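Local coordinates for protein Lpg2148(MvcA) (Legionella pneumophila subsp. pneumophila str. Philadelphia 1, PDB 6K11) that probably acts as a deamidase-type effector that removes ubiquitin from the host ubiquitin-conjugating enzyme UBE2N and so regulates its activity, at residues A[153-158]-A[181-186]; A[132-137]-A[189-194]; A[4-9]-A[237-242]. All blocks are in the same frame, centred on the assembly; numbering follows the deposited sequence.

Interaction 1 (A[153-158]-A[181-186])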
ATOM      1  N   ILE A 153       6.116 -22.523  -5.011  1.00 36.13           N
ATOM      2  CA  ILE A 153       6.210 -23.852  -4.409  1.00 34.65           C
ATOM      3  C   ILE A 153       7.564 -24.440  -4.766  1.00 37.51           C
ATOM      4  O   ILE A 153       8.008 -24.332  -5.913  1.00 36.45           O
ATOM      5  CB  ILE A 153       5.061 -24.753  -4.888  1.00 33.28           C
ATOM      6  CG1 ILE A 153       3.732 -24.247  -4.333  1.00 34.16           C
ATOM      7  CG2 ILE A 153       5.324 -26.209  -4.474  1.00 33.88           C
ATOM      8  CD1 ILE A 153       2.523 -24.936  -4.915  1.00 37.97           C
ATOM      9  N   TYR A 154       8.230 -25.049  -3.782  1.00 35.43           N
ATOM     10  CA  TYR A 154       9.569 -25.608  -3.948  1.00 35.49           C
ATOM     11  C   TYR A 154       9.544 -27.107  -3.681  1.00 38.74           C
ATOM     12  O   TYR A 154       9.096 -27.544  -2.616  1.00 34.01           O
ATOM     13  CB  TYR A 154      10.571 -24.922  -3.011  1.00 34.77           C
ATOM     14  CG  TYR A 154      10.883 -23.504  -3.449  1.00 39.86           C
ATOM     15  CD1 TYR A 154      11.916 -23.247  -4.342  1.00 40.49           C
ATOM     16  CD2 TYR A 154      10.118 -22.431  -3.004  1.00 41.36           C
ATOM     17  CE1 TYR A 154      12.194 -21.948  -4.776  1.00 40.40           C
ATOM     18  CE2 TYR A 154      10.389 -21.135  -3.425  1.00 41.67           C
ATOM     19  CZ  TYR A 154      11.430 -20.902  -4.309  1.00 44.35           C
ATOM     20  OH  TYR A 154      11.694 -19.612  -4.731  1.00 46.78           O
ATOM     21  N   LEU A 155      10.042 -27.891  -4.634  1.00 37.12           N
ATOM     22  CA  LEU A 155      10.131 -29.342  -4.493  1.00 35.57           C
ATOM     23  C   LEU A 155      11.596 -29.732  -4.345  1.00 40.13           C
ATOM     24  O   LEU A 155      12.391 -29.566  -5.276  1.00 39.04           O
ATOM     25  CB  LEU A 155       9.491 -30.058  -5.682  1.00 37.29           C
ATOM     26  CG  LEU A 155       9.733 -31.575  -5.748  1.00 39.30           C
ATOM     27  CD1 LEU A 155       9.071 -32.288  -4.548  1.00 35.92           C
ATOM     28  CD2 LEU A 155       9.199 -32.120  -7.067  1.00 37.86           C
ATOM     29  N   LEU A 156      11.943 -30.253  -3.176  1.00 38.39           N
ATOM     30  CA  LEU A 156      13.272 -30.755  -2.872  1.00 42.18           C
ATOM     31  C   LEU A 156      13.246 -32.276  -2.907  1.00 42.93           C
ATOM     32  O   LEU A 156      12.180 -32.895  -3.023  1.00 38.61           O
ATOM     33  CB  LEU A 156      13.741 -30.266  -1.496  1.00 43.36           C
ATOM     34  CG  LEU A 156      14.248 -28.840  -1.273  1.00 48.99           C
ATOM     35  CD1 LEU A 156      13.294 -27.790  -1.815  1.00 48.08           C
ATOM     36  CD2 LEU A 156      14.483 -28.625   0.219  1.00 52.67           C
ATOM     37  N   GLU A 157      14.437 -32.880  -2.786  1.00 43.80           N
ATOM     38  CA  GLU A 157      14.515 -34.335  -2.653  1.00 45.46           C
ATOM     39  C   GLU A 157      13.647 -34.838  -1.507  1.00 46.45           C
ATOM     40  O   GLU A 157      13.054 -35.918  -1.598  1.00 47.27           O
ATOM     41  CB  GLU A 157      15.962 -34.791  -2.425  1.00 46.40           C
ATOM     42  CG  GLU A 157      16.906 -34.545  -3.580  1.00 51.46           C
ATOM     43  CD  GLU A 157      17.813 -33.365  -3.320  1.00 55.59           C
ATOM     44  OE1 GLU A 157      17.315 -32.356  -2.768  1.00 55.96           O
ATOM     45  OE2 GLU A 157      19.017 -33.444  -3.650  1.00 62.20           O
ATOM     46  N   ASN A 158      13.569 -34.079  -0.407  1.00 44.62           N
ATOM     47  CA  ASN A 158      12.926 -34.589   0.798  1.00 46.43           C
ATOM     48  C   ASN A 158      11.914 -33.635   1.421  1.00 46.04           C
ATOM     49  O   ASN A 158      11.448 -33.899   2.538  1.00 44.83           O
ATOM     50  CB  ASN A 158      13.975 -34.962   1.848  1.00 47.28           C
ATOM     51  CG  ASN A 158      15.041 -33.902   2.025  1.00 52.88           C
ATOM     52  OD1 ASN A 158      14.850 -32.728   1.685  1.00 53.86           O
ATOM     53  ND2 ASN A 158      16.185 -34.316   2.567  1.00 61.57           N
ATOM     54  N   GLN A 181      10.211 -39.339  -4.620  1.00 42.41           N
ATOM     55  CA  GLN A 181       9.536 -39.897  -5.786  1.00 41.52           C
ATOM     56  C   GLN A 181       9.069 -38.802  -6.742  1.00 44.99           C
ATOM     57  O   GLN A 181       9.317 -38.869  -7.953  1.00 42.85           O
ATOM     58  CB  GLN A 181       8.372 -40.765  -5.317  1.00 45.78           C
ATOM     59  CG  GLN A 181       7.611 -41.432  -6.432  1.00 46.99           C
ATOM     60  CD  GLN A 181       6.499 -40.560  -6.935  1.00 43.80           C
ATOM     61  OE1 GLN A 181       5.733 -40.011  -6.147  1.00 49.37           O
ATOM     62  NE2 GLN A 181       6.405 -40.409  -8.252  1.00 43.55           N
ATOM     63  N   LEU A 182       8.366 -37.793  -6.220  1.00 41.91           N
ATOM     64  CA  LEU A 182       7.910 -36.686  -7.061  1.00 40.10           C
ATOM     65  C   LEU A 182       9.087 -35.955  -7.687  1.00 35.95           C
ATOM     66  O   LEU A 182       9.022 -35.535  -8.849  1.00 41.79           O
ATOM     67  CB  LEU A 182       7.076 -35.699  -6.230  1.00 42.96           C
ATOM     68  CG  LEU A 182       5.702 -36.122  -5.728  1.00 38.62           C
ATOM     69  CD1 LEU A 182       5.190 -35.131  -4.663  1.00 43.30           C
ATOM     70  CD2 LEU A 182       4.733 -36.220  -6.884  1.00 35.32           C
ATOM     71  N   PHE A 183      10.172 -35.790  -6.921  1.00 38.39           N
ATOM     72  CA  PHE A 183      11.354 -35.085  -7.411  1.00 41.96           C
ATOM     73  C   PHE A 183      11.912 -35.766  -8.655  1.00 43.58           C
ATOM     74  O   PHE A 183      12.187 -35.112  -9.672  1.00 41.96           O
ATOM     75  CB  PHE A 183      12.398 -35.024  -6.296  1.00 41.63           C
ATOM     76  CG  PHE A 183      13.669 -34.297  -6.654  1.00 44.15           C
ATOM     77  CD1 PHE A 183      14.732 -34.972  -7.234  1.00 45.68           C
ATOM     78  CD2 PHE A 183      13.820 -32.951  -6.365  1.00 43.50           C
ATOM     79  CE1 PHE A 183      15.910 -34.318  -7.539  1.00 47.42           C
ATOM     80  CE2 PHE A 183      14.998 -32.289  -6.664  1.00 47.63           C
ATOM     81  CZ  PHE A 183      16.047 -32.979  -7.251  1.00 47.98           C
ATOM     82  N   ASN A 184      12.058 -37.085  -8.602  1.00 42.83           N
ATOM     83  CA  ASN A 184      12.617 -37.834  -9.721  1.00 45.03           C
ATOM     84  C   ASN A 184      11.601 -38.109 -10.829  1.00 42.64           C
ATOM     85  O   ASN A 184      11.989 -38.578 -11.900  1.00 47.00           O
ATOM     86  CB  ASN A 184      13.223 -39.139  -9.192  1.00 42.90           C
ATOM     87  CG  ASN A 184      14.472 -38.893  -8.372  1.00 47.37           C
ATOM     88  OD1 ASN A 184      14.529 -39.230  -7.191  1.00 52.08           O
ATOM     89  ND2 ASN A 184      15.479 -38.275  -8.990  1.00 47.98           N
ATOM     90  N   ALA A 185      10.317 -37.823 -10.614  1.00 40.99           N
ATOM     91  CA  ALA A 185       9.319 -37.960 -11.669  1.00 38.78           C
ATOM     92  C   ALA A 185       9.190 -36.708 -12.527  1.00 44.54           C
ATOM     93  O   ALA A 185       8.525 -36.746 -13.574  1.00 45.11           O
ATOM     94  CB  ALA A 185       7.948 -38.298 -11.070  1.00 46.35           C
ATOM     95  N   ILE A 186       9.800 -35.603 -12.114  1.00 42.94           N
ATOM     96  CA  ILE A 186       9.709 -34.342 -12.832  1.00 41.67           C
ATOM     97  C   ILE A 186      11.037 -34.095 -13.536  1.00 41.32           C
ATOM     98  O   ILE A 186      12.098 -34.483 -13.031  1.00 42.32           O
ATOM     99  CB  ILE A 186       9.318 -33.209 -11.863  1.00 39.49           C
ATOM    100  CG1 ILE A 186       7.896 -33.482 -11.356  1.00 42.92           C
ATOM    101  CG2 ILE A 186       9.406 -31.837 -12.533  1.00 41.40           C
ATOM    102  CD1 ILE A 186       7.376 -32.548 -10.285  1.00 40.08           C
TER

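Interaction 2 (A[132-137]-A[189-194])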
ATOM      1  N   PRO A 132       0.585 -18.455  -5.734  1.00 35.65           N
ATOM      2  CA  PRO A 132       1.767 -18.859  -6.505  1.00 36.03           C
ATOM      3  C   PRO A 132       1.353 -19.451  -7.840  1.00 36.92           C
ATOM      4  O   PRO A 132       0.271 -20.017  -7.984  1.00 36.41           O
ATOM      5  CB  PRO A 132       2.439 -19.912  -5.615  1.00 36.25           C
ATOM      6  CG  PRO A 132       1.302 -20.488  -4.812  1.00 36.50           C
ATOM      7  CD  PRO A 132       0.387 -19.307  -4.544  1.00 36.03           C
ATOM      8  N   ILE A 133       2.222 -19.297  -8.838  1.00 36.23           N
ATOM      9  CA  ILE A 133       1.927 -19.784 -10.179  1.00 40.97           C
ATOM     10  C   ILE A 133       3.014 -20.689 -10.728  1.00 41.92           C
ATOM     11  O   ILE A 133       2.862 -21.214 -11.834  1.00 38.25           O
ATOM     12  CB  ILE A 133       1.665 -18.631 -11.172  1.00 42.31           C
ATOM     13  CG1 ILE A 133       2.868 -17.691 -11.242  1.00 42.15           C
ATOM     14  CG2 ILE A 133       0.380 -17.873 -10.822  1.00 44.15           C
ATOM     15  CD1 ILE A 133       2.970 -16.907 -12.577  1.00 48.80           C
ATOM     16  N   VAL A 134       4.130 -20.866 -10.017  1.00 39.97           N
ATOM     17  CA  VAL A 134       5.159 -21.778 -10.500  1.00 40.38           C
ATOM     18  C   VAL A 134       5.604 -22.725  -9.393  1.00 41.01           C
ATOM     19  O   VAL A 134       5.525 -22.426  -8.194  1.00 34.88           O
ATOM     20  CB  VAL A 134       6.393 -21.064 -11.109  1.00 41.74           C
ATOM     21  CG1 VAL A 134       6.000 -20.152 -12.301  1.00 42.15           C
ATOM     22  CG2 VAL A 134       7.171 -20.310 -10.062  1.00 43.54           C
ATOM     23  N   LEU A 135       6.081 -23.886  -9.830  1.00 38.92           N
ATOM     24  CA  LEU A 135       6.763 -24.870  -9.009  1.00 39.44           C
ATOM     25  C   LEU A 135       8.241 -24.833  -9.376  1.00 41.46           C
ATOM     26  O   LEU A 135       8.586 -24.735 -10.560  1.00 41.89           O
ATOM     27  CB  LEU A 135       6.180 -26.271  -9.258  1.00 38.30           C
ATOM     28  CG  LEU A 135       7.051 -27.469  -8.905  1.00 40.29           C
ATOM     29  CD1 LEU A 135       7.203 -27.572  -7.391  1.00 40.99           C
ATOM     30  CD2 LEU A 135       6.462 -28.751  -9.483  1.00 43.74           C
ATOM     31  N   VAL A 136       9.113 -24.880  -8.372  1.00 37.70           N
ATOM     32  CA  VAL A 136      10.559 -24.882  -8.594  1.00 36.89           C
ATOM     33  C   VAL A 136      11.131 -26.163  -8.012  1.00 41.92           C
ATOM     34  O   VAL A 136      11.005 -26.416  -6.807  1.00 38.88           O
ATOM     35  CB  VAL A 136      11.254 -23.660  -7.971  1.00 39.47           C
ATOM     36  CG1 VAL A 136      12.769 -23.769  -8.141  1.00 41.68           C
ATOM     37  CG2 VAL A 136      10.713 -22.341  -8.568  1.00 43.13           C
ATOM     38  N   LYS A 137      11.781 -26.955  -8.858  1.00 37.87           N
ATOM     39  CA  LYS A 137      12.505 -28.137  -8.418  1.00 41.14           C
ATOM     40  C   LYS A 137      13.946 -27.739  -8.118  1.00 46.56           C
ATOM     41  O   LYS A 137      14.625 -27.165  -8.976  1.00 45.11           O
ATOM     42  CB  LYS A 137      12.453 -29.222  -9.490  1.00 42.58           C
ATOM     43  CG  LYS A 137      13.082 -30.506  -9.087  1.00 45.26           C
ATOM     44  CD  LYS A 137      12.921 -31.522 -10.202  1.00 44.27           C
ATOM     45  CE  LYS A 137      14.090 -32.482 -10.234  1.00 45.82           C
ATOM     46  NZ  LYS A 137      13.902 -33.502 -11.302  1.00 45.23           N
ATOM     47  N   SER A 189      13.515 -28.796 -16.310  1.00 54.39           N
ATOM     48  CA  SER A 189      13.288 -27.396 -16.636  1.00 55.34           C
ATOM     49  C   SER A 189      13.461 -26.531 -15.388  1.00 55.52           C
ATOM     50  O   SER A 189      13.449 -27.016 -14.249  1.00 52.00           O
ATOM     51  CB  SER A 189      11.899 -27.195 -17.243  1.00 54.42           C
ATOM     52  OG  SER A 189      11.704 -28.065 -18.348  1.00 57.94           O
ATOM     53  N   ALA A 190      13.652 -25.229 -15.618  1.00 53.35           N
ATOM     54  CA  ALA A 190      13.939 -24.323 -14.509  1.00 55.19           C
ATOM     55  C   ALA A 190      12.740 -24.190 -13.577  1.00 50.26           C
ATOM     56  O   ALA A 190      12.891 -24.214 -12.351  1.00 53.35           O
ATOM     57  CB  ALA A 190      14.353 -22.952 -15.046  1.00 55.91           C
ATOM     58  N   GLU A 191      11.549 -24.031 -14.143  1.00 51.04           N
ATOM     59  CA  GLU A 191      10.319 -23.871 -13.388  1.00 51.29           C
ATOM     60  C   GLU A 191       9.198 -24.559 -14.146  1.00 49.91           C
ATOM     61  O   GLU A 191       9.291 -24.791 -15.354  1.00 49.67           O
ATOM     62  CB  GLU A 191       9.961 -22.399 -13.182  1.00 51.71           C
ATOM     63  CG  GLU A 191      11.092 -21.540 -12.658  1.00 56.58           C
ATOM     64  CD  GLU A 191      10.609 -20.184 -12.179  1.00 54.95           C
ATOM     65  OE1 GLU A 191      11.031 -19.773 -11.077  1.00 52.73           O
ATOM     66  OE2 GLU A 191       9.809 -19.543 -12.905  1.00 57.25           O
ATOM     67  N   TYR A 192       8.123 -24.862 -13.429  1.00 42.08           N
ATOM     68  CA  TYR A 192       6.946 -25.477 -14.020  1.00 42.97           C
ATOM     69  C   TYR A 192       5.705 -24.712 -13.595  1.00 45.99           C
ATOM     70  O   TYR A 192       5.581 -24.300 -12.436  1.00 41.48           O
ATOM     71  CB  TYR A 192       6.831 -26.950 -13.617  1.00 46.18           C
ATOM     72  CG  TYR A 192       7.974 -27.796 -14.140  1.00 46.25           C
ATOM     73  CD1 TYR A 192       9.185 -27.865 -13.459  1.00 48.21           C
ATOM     74  CD2 TYR A 192       7.846 -28.511 -15.332  1.00 49.39           C
ATOM     75  CE1 TYR A 192      10.243 -28.636 -13.942  1.00 45.80           C
ATOM     76  CE2 TYR A 192       8.896 -29.285 -15.820  1.00 48.80           C
ATOM     77  CZ  TYR A 192      10.087 -29.337 -15.120  1.00 50.85           C
ATOM     78  OH  TYR A 192      11.126 -30.097 -15.604  1.00 51.23           O
ATOM     79  N   SER A 193       4.795 -24.516 -14.543  1.00 43.09           N
ATOM     80  CA  SER A 193       3.568 -23.789 -14.255  1.00 47.58           C
ATOM     81  C   SER A 193       2.617 -24.642 -13.426  1.00 48.32           C
ATOM     82  O   SER A 193       2.511 -25.856 -13.623  1.00 48.38           O
ATOM     83  CB  SER A 193       2.884 -23.366 -15.558  1.00 47.46           C
ATOM     84  OG  SER A 193       1.718 -22.596 -15.290  1.00 50.98           O
ATOM     85  N   LEU A 194       1.923 -23.999 -12.488  1.00 45.55           N
ATOM     86  CA  LEU A 194       0.876 -24.642 -11.711  1.00 44.91           C
ATOM     87  C   LEU A 194      -0.509 -24.410 -12.302  1.00 53.12           C
ATOM     88  O   LEU A 194      -1.503 -24.854 -11.712  1.00 48.96           O
ATOM     89  CB  LEU A 194       0.901 -24.129 -10.259  1.00 43.81           C
ATOM     90  CG  LEU A 194       2.201 -24.186  -9.456  1.00 40.82           C
ATOM     91  CD1 LEU A 194       2.038 -23.407  -8.147  1.00 42.07           C
ATOM     92  CD2 LEU A 194       2.589 -25.627  -9.159  1.00 39.02           C
TER
HETATM   93  O   HOH W   1       2.456 -20.399 -14.394  1.00 43.54           O
HETATM   94  O   HOH W   2      12.114 -26.370 -11.586  1.00 48.79           O

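Interaction 3 (A[4-9]-A[237-242])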
ATOM      1  N   PRO A   4     -17.239  23.225  11.762  1.00 45.87           N
ATOM      2  CA  PRO A   4     -15.864  22.896  12.171  1.00 44.02           C
ATOM      3  C   PRO A   4     -15.316  21.669  11.457  1.00 42.74           C
ATOM      4  O   PRO A   4     -14.132  21.640  11.096  1.00 39.45           O
ATOM      5  CB  PRO A   4     -15.996  22.665  13.683  1.00 44.91           C
ATOM      6  CG  PRO A   4     -17.194  23.490  14.079  1.00 49.36           C
ATOM      7  CD  PRO A   4     -18.140  23.402  12.915  1.00 49.59           C
ATOM      8  N   GLY A   5     -16.158  20.658  11.243  1.00 43.25           N
ATOM      9  CA  GLY A   5     -15.713  19.466  10.535  1.00 41.79           C
ATOM     10  C   GLY A   5     -15.231  19.762   9.127  1.00 39.53           C
ATOM     11  O   GLY A   5     -14.240  19.188   8.674  1.00 38.88           O
ATOM     12  N   PHE A   6     -15.909  20.672   8.424  1.00 38.24           N
ATOM     13  CA  PHE A   6     -15.447  21.041   7.089  1.00 40.33           C
ATOM     14  C   PHE A   6     -14.156  21.850   7.137  1.00 42.17           C
ATOM     15  O   PHE A   6     -13.331  21.756   6.217  1.00 32.82           O
ATOM     16  CB  PHE A   6     -16.511  21.827   6.331  1.00 41.81           C
ATOM     17  CG  PHE A   6     -16.061  22.235   4.960  1.00 45.58           C
ATOM     18  CD1 PHE A   6     -16.185  21.363   3.891  1.00 42.58           C
ATOM     19  CD2 PHE A   6     -15.461  23.471   4.747  1.00 44.45           C
ATOM     20  CE1 PHE A   6     -15.752  21.732   2.638  1.00 41.88           C
ATOM     21  CE2 PHE A   6     -15.016  23.838   3.492  1.00 44.64           C
ATOM     22  CZ  PHE A   6     -15.172  22.971   2.437  1.00 46.07           C
ATOM     23  N   MET A   7     -13.970  22.657   8.187  1.00 37.46           N
ATOM     24  CA  MET A   7     -12.726  23.409   8.332  1.00 37.45           C
ATOM     25  C   MET A   7     -11.522  22.473   8.396  1.00 36.51           C
ATOM     26  O   MET A   7     -10.435  22.815   7.909  1.00 34.00           O
ATOM     27  CB  MET A   7     -12.784  24.294   9.585  1.00 38.60           C
ATOM     28  CG  MET A   7     -13.698  25.514   9.484  1.00 47.38           C
ATOM     29  SD  MET A   7     -13.181  26.743   8.257  1.00 63.27           S
ATOM     30  CE  MET A   7     -14.132  26.298   6.834  1.00 49.05           C
ATOM     31  N   VAL A   8     -11.696  21.295   9.007  1.00 35.37           N
ATOM     32  CA  VAL A   8     -10.649  20.273   9.019  1.00 33.83           C
ATOM     33  C   VAL A   8     -10.248  19.909   7.595  1.00 35.12           C
ATOM     34  O   VAL A   8      -9.058  19.828   7.270  1.00 32.82           O
ATOM     35  CB  VAL A   8     -11.122  19.031   9.795  1.00 35.13           C
ATOM     36  CG1 VAL A   8     -10.153  17.848   9.607  1.00 34.93           C
ATOM     37  CG2 VAL A   8     -11.309  19.350  11.282  1.00 34.48           C
ATOM     38  N   HIS A   9     -11.235  19.665   6.725  1.00 33.04           N
ATOM     39  CA  HIS A   9     -10.906  19.309   5.344  1.00 32.84           C
ATOM     40  C   HIS A   9     -10.215  20.466   4.628  1.00 34.07           C
ATOM     41  O   HIS A   9      -9.214  20.272   3.923  1.00 30.98           O
ATOM     42  CB  HIS A   9     -12.164  18.886   4.578  1.00 34.03           C
ATOM     43  CG  HIS A   9     -11.986  18.905   3.087  1.00 33.68           C
ATOM     44  ND1 HIS A   9     -11.307  17.912   2.406  1.00 30.47           N
ATOM     45  CD2 HIS A   9     -12.367  19.810   2.151  1.00 35.39           C
ATOM     46  CE1 HIS A   9     -11.284  18.204   1.116  1.00 31.35           C
ATOM     47  NE2 HIS A   9     -11.929  19.342   0.934  1.00 30.90           N
ATOM     48  N   TYR A 237     -13.129  11.224   4.071  1.00 34.03           N
ATOM     49  CA  TYR A 237     -13.564  12.035   5.201  1.00 37.59           C
ATOM     50  C   TYR A 237     -14.927  12.625   4.866  1.00 34.75           C
ATOM     51  O   TYR A 237     -15.113  13.204   3.791  1.00 32.18           O
ATOM     52  CB  TYR A 237     -12.541  13.135   5.502  1.00 33.87           C
ATOM     53  CG  TYR A 237     -12.933  14.091   6.611  1.00 33.44           C
ATOM     54  CD1 TYR A 237     -13.246  13.629   7.894  1.00 36.39           C
ATOM     55  CD2 TYR A 237     -12.976  15.461   6.374  1.00 33.72           C
ATOM     56  CE1 TYR A 237     -13.596  14.519   8.918  1.00 34.80           C
ATOM     57  CE2 TYR A 237     -13.324  16.354   7.386  1.00 36.55           C
ATOM     58  CZ  TYR A 237     -13.641  15.872   8.651  1.00 37.29           C
ATOM     59  OH  TYR A 237     -13.993  16.766   9.647  1.00 40.70           O
ATOM     60  N   ILE A 238     -15.882  12.452   5.768  1.00 36.44           N
ATOM     61  CA  ILE A 238     -17.236  12.954   5.585  1.00 35.62           C
ATOM     62  C   ILE A 238     -17.541  13.926   6.720  1.00 38.40           C
ATOM     63  O   ILE A 238     -17.926  13.517   7.818  1.00 38.26           O
ATOM     64  CB  ILE A 238     -18.265  11.811   5.537  1.00 36.95           C
ATOM     65  CG1 ILE A 238     -17.874  10.790   4.468  1.00 34.74           C
ATOM     66  CG2 ILE A 238     -19.662  12.378   5.239  1.00 38.08           C
ATOM     67  CD1 ILE A 238     -18.460   9.404   4.692  1.00 40.30           C
ATOM     68  N   PRO A 239     -17.348  15.224   6.500  1.00 36.88           N
ATOM     69  CA  PRO A 239     -17.572  16.202   7.565  1.00 40.42           C
ATOM     70  C   PRO A 239     -19.058  16.475   7.772  1.00 45.19           C
ATOM     71  O   PRO A 239     -19.894  16.278   6.885  1.00 39.40           O
ATOM     72  CB  PRO A 239     -16.852  17.457   7.055  1.00 39.57           C
ATOM     73  CG  PRO A 239     -16.891  17.325   5.553  1.00 39.16           C
ATOM     74  CD  PRO A 239     -16.815  15.845   5.272  1.00 37.01           C
ATOM     75  N   GLN A 240     -19.373  16.940   8.983  1.00 48.41           N
ATOM     76  CA  GLN A 240     -20.749  17.278   9.319  1.00 48.49           C
ATOM     77  C   GLN A 240     -21.280  18.368   8.396  1.00 50.54           C
ATOM     78  O   GLN A 240     -20.550  19.268   7.964  1.00 48.38           O
ATOM     79  CB  GLN A 240     -20.841  17.742  10.771  1.00 50.19           C
ATOM     80  CG  GLN A 240     -20.060  19.012  11.021  1.00 50.58           C
ATOM     81  CD  GLN A 240     -19.990  19.394  12.485  1.00 56.18           C
ATOM     82  OE1 GLN A 240     -18.905  19.693  13.010  1.00 50.47           O
ATOM     83  NE2 GLN A 240     -21.145  19.390  13.156  1.00 52.16           N
ATOM     84  N   THR A 241     -22.567  18.273   8.088  1.00 49.94           N
ATOM     85  CA  THR A 241     -23.253  19.287   7.305  1.00 53.81           C
ATOM     86  C   THR A 241     -23.758  20.411   8.207  1.00 57.17           C
ATOM     87  O   THR A 241     -23.918  20.248   9.418  1.00 55.81           O
ATOM     88  CB  THR A 241     -24.430  18.677   6.539  1.00 56.32           C
ATOM     89  OG1 THR A 241     -25.296  18.004   7.461  1.00 57.36           O
ATOM     90  CG2 THR A 241     -23.939  17.682   5.496  1.00 54.53           C
ATOM     91  N   LEU A 242     -23.992  21.567   7.593  1.00 59.98           N
ATOM     92  CA  LEU A 242     -24.710  22.667   8.223  1.00 62.89           C
ATOM     93  C   LEU A 242     -26.156  22.637   7.744  1.00 66.42           C
ATOM     94  O   LEU A 242     -26.409  22.512   6.540  1.00 65.51           O
ATOM     95  CB  LEU A 242     -24.079  24.017   7.875  1.00 60.12           C
ATOM     96  CG  LEU A 242     -22.830  24.485   8.618  1.00 59.74           C
ATOM     97  CD1 LEU A 242     -22.385  25.833   8.061  1.00 58.12           C
ATOM     98  CD2 LEU A 242     -23.079  24.573  10.121  1.00 58.07           C
TER

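Interaction 1 (A[153-158]-A[181-186])
The aliphatic part of Glu157 covers one face of the Phe183 ring, in a CH-pi contact that shows how a charged residue can serve as an apolar lid. Its CG stands 4.0 Å from the ring centroid and only 9° off the normal. The two side chains run alongside each other, and the carboxylate plane is nearly parallel to the ring, 11° apart. A bend at chi2 (104°) sets CD to one side of the chain's course, and OE1 accepts a hydrogen bond from Asn140 N. The backbone leading into Glu157 closes on the ring as well: Phe183 CD2 is 3.6 Å from Leu156 C, while Leu155 O lies near the ring plane, at its edge.

Purely apolar packing centres on Leu155. Its CD2 meets Ile186 CD1 at 3.7 Å, the two side chains crossing at a slant, and the same methyl is 3.7 Å from Phe183 CA and 4.2 Å from Leu182 CB. One branch thus touches Leu182 and Phe183 of the helix and Ile186 just beyond it.

Lys137, from strand 134-137, makes a cation-pi contact with the ring face opposite Glu157. Within the MvcA insertion domain, helix 176-185 packs against Leu155 and the residues after it, with Ile186 continuing onto Leu135 of strand 134-137 and onto Ala210 and Ile214 of helix 206-220.

Interaction 2 (A[132-137]-A[189-194])
Segment 189-194 runs antiparallel to strand 134-137, with Tyr192 set against Leu135. At its beginning, Ser189 N donates to Tyr192 OH, tying the start of the segment to the far end of the tyrosine ring. Ala190 O lies 4.2 Å from Val136 CG1, and a water that accepts from Lys137 N sits beside the carbonyls of Ser189 and Ala190. Glu191 lays its chain beside Val136, with OE1 3.6 Å from CG2; the charge of this carboxylate is met by a salt bridge to Lys152. Tyr192 forms the hydrogen-bonded pair with Leu135: Leu135 N gives to Tyr192 O at 2.7 Å, and Tyr192 N returns a bond to Leu135 O at 2.9 Å. Ser193 follows in the non-hydrogen-bonded pair with Val134. Leu194 N donates to Ile133 O at 3.0 Å, almost straight at 170° yet from 50° above the carbonyl plane. With chi1 at -53°, Leu194 CG is anti to its own carbonyl carbon and 3.7 Å from Val134 C. Separately, its CD2 meets Leu135 CB at 3.6 Å.

Within this chain strand 192-193 is an outermost strand of the mixed sheet, and strand 134-137 lies between it and the parallel strand 152-155. Helix 206-220 covers the face bearing Leu135 and Tyr192.

Interaction 3 (A[4-9]-A[237-242])
The start of helix 4-19 rests on the end of strand 228-238 and on the chain that leaves it, with a backbone carbonyl as the chief acceptor. Tyr237 OH donates to Gly5 O at 2.6 Å. The bond arrives from the side of the carbonyl, with a C=O...O angle of 112° and a tilt of 29° from its plane. This oxygen lies at the edge of the tyrosine ring, as does His9 CB, and the Val8 side chain crosses the tyrosine at about a right angle, CB 3.7 Å from OH.

Strand 228-238 lies in the five-stranded antiparallel sheet, flanked by strands 120-129 and 250-252; the chain linking 120-129 to 228-238 builds the protein's second, mixed sheet. Pro239 N sits over the tyrosine's face. Gly5, lacking a side chain, lets the backbones approach, its CA 4.8 Å from Pro239 CA, and Pro239 CB packs on the bare helix backbone, 3.5 Å from Gly5 C. Pro239 CG meets the Phe6 ring at its edge, 4.4 Å from CD1. Gln240 OE1 takes a weak, 3.4 Å bond from Gly5 N. Ser3 OG is hydrogen-bonded with both Phe6 N and Gln240 O, and His9 ND1 pairs with Tyr252 OH.

Interactions 1 and 2 share one small sheet: strands 152-155 and 134-137 are parallel neighbours in it, joined by backbone bonds between Ile153 or Leu155 and Val136, and the contact centres are 11 Å apart. Their chemistry follows their place. Interaction 1, largely buried, joins helix to strand through side-chain packing, whereas interaction 2, partly exposed at the sheet margin, rests mainly on main-chain pairing, with added Leu194 packing and marginal water. Lys137 and Ile186 connect the two. Interaction 3 is buried too, but it belongs to the other sheet, on the opposite side of the chain's centre, with nearest atoms about 34 Å from interaction 2. There a side-chain hydroxyl grips a helix carbonyl amid apolar packing.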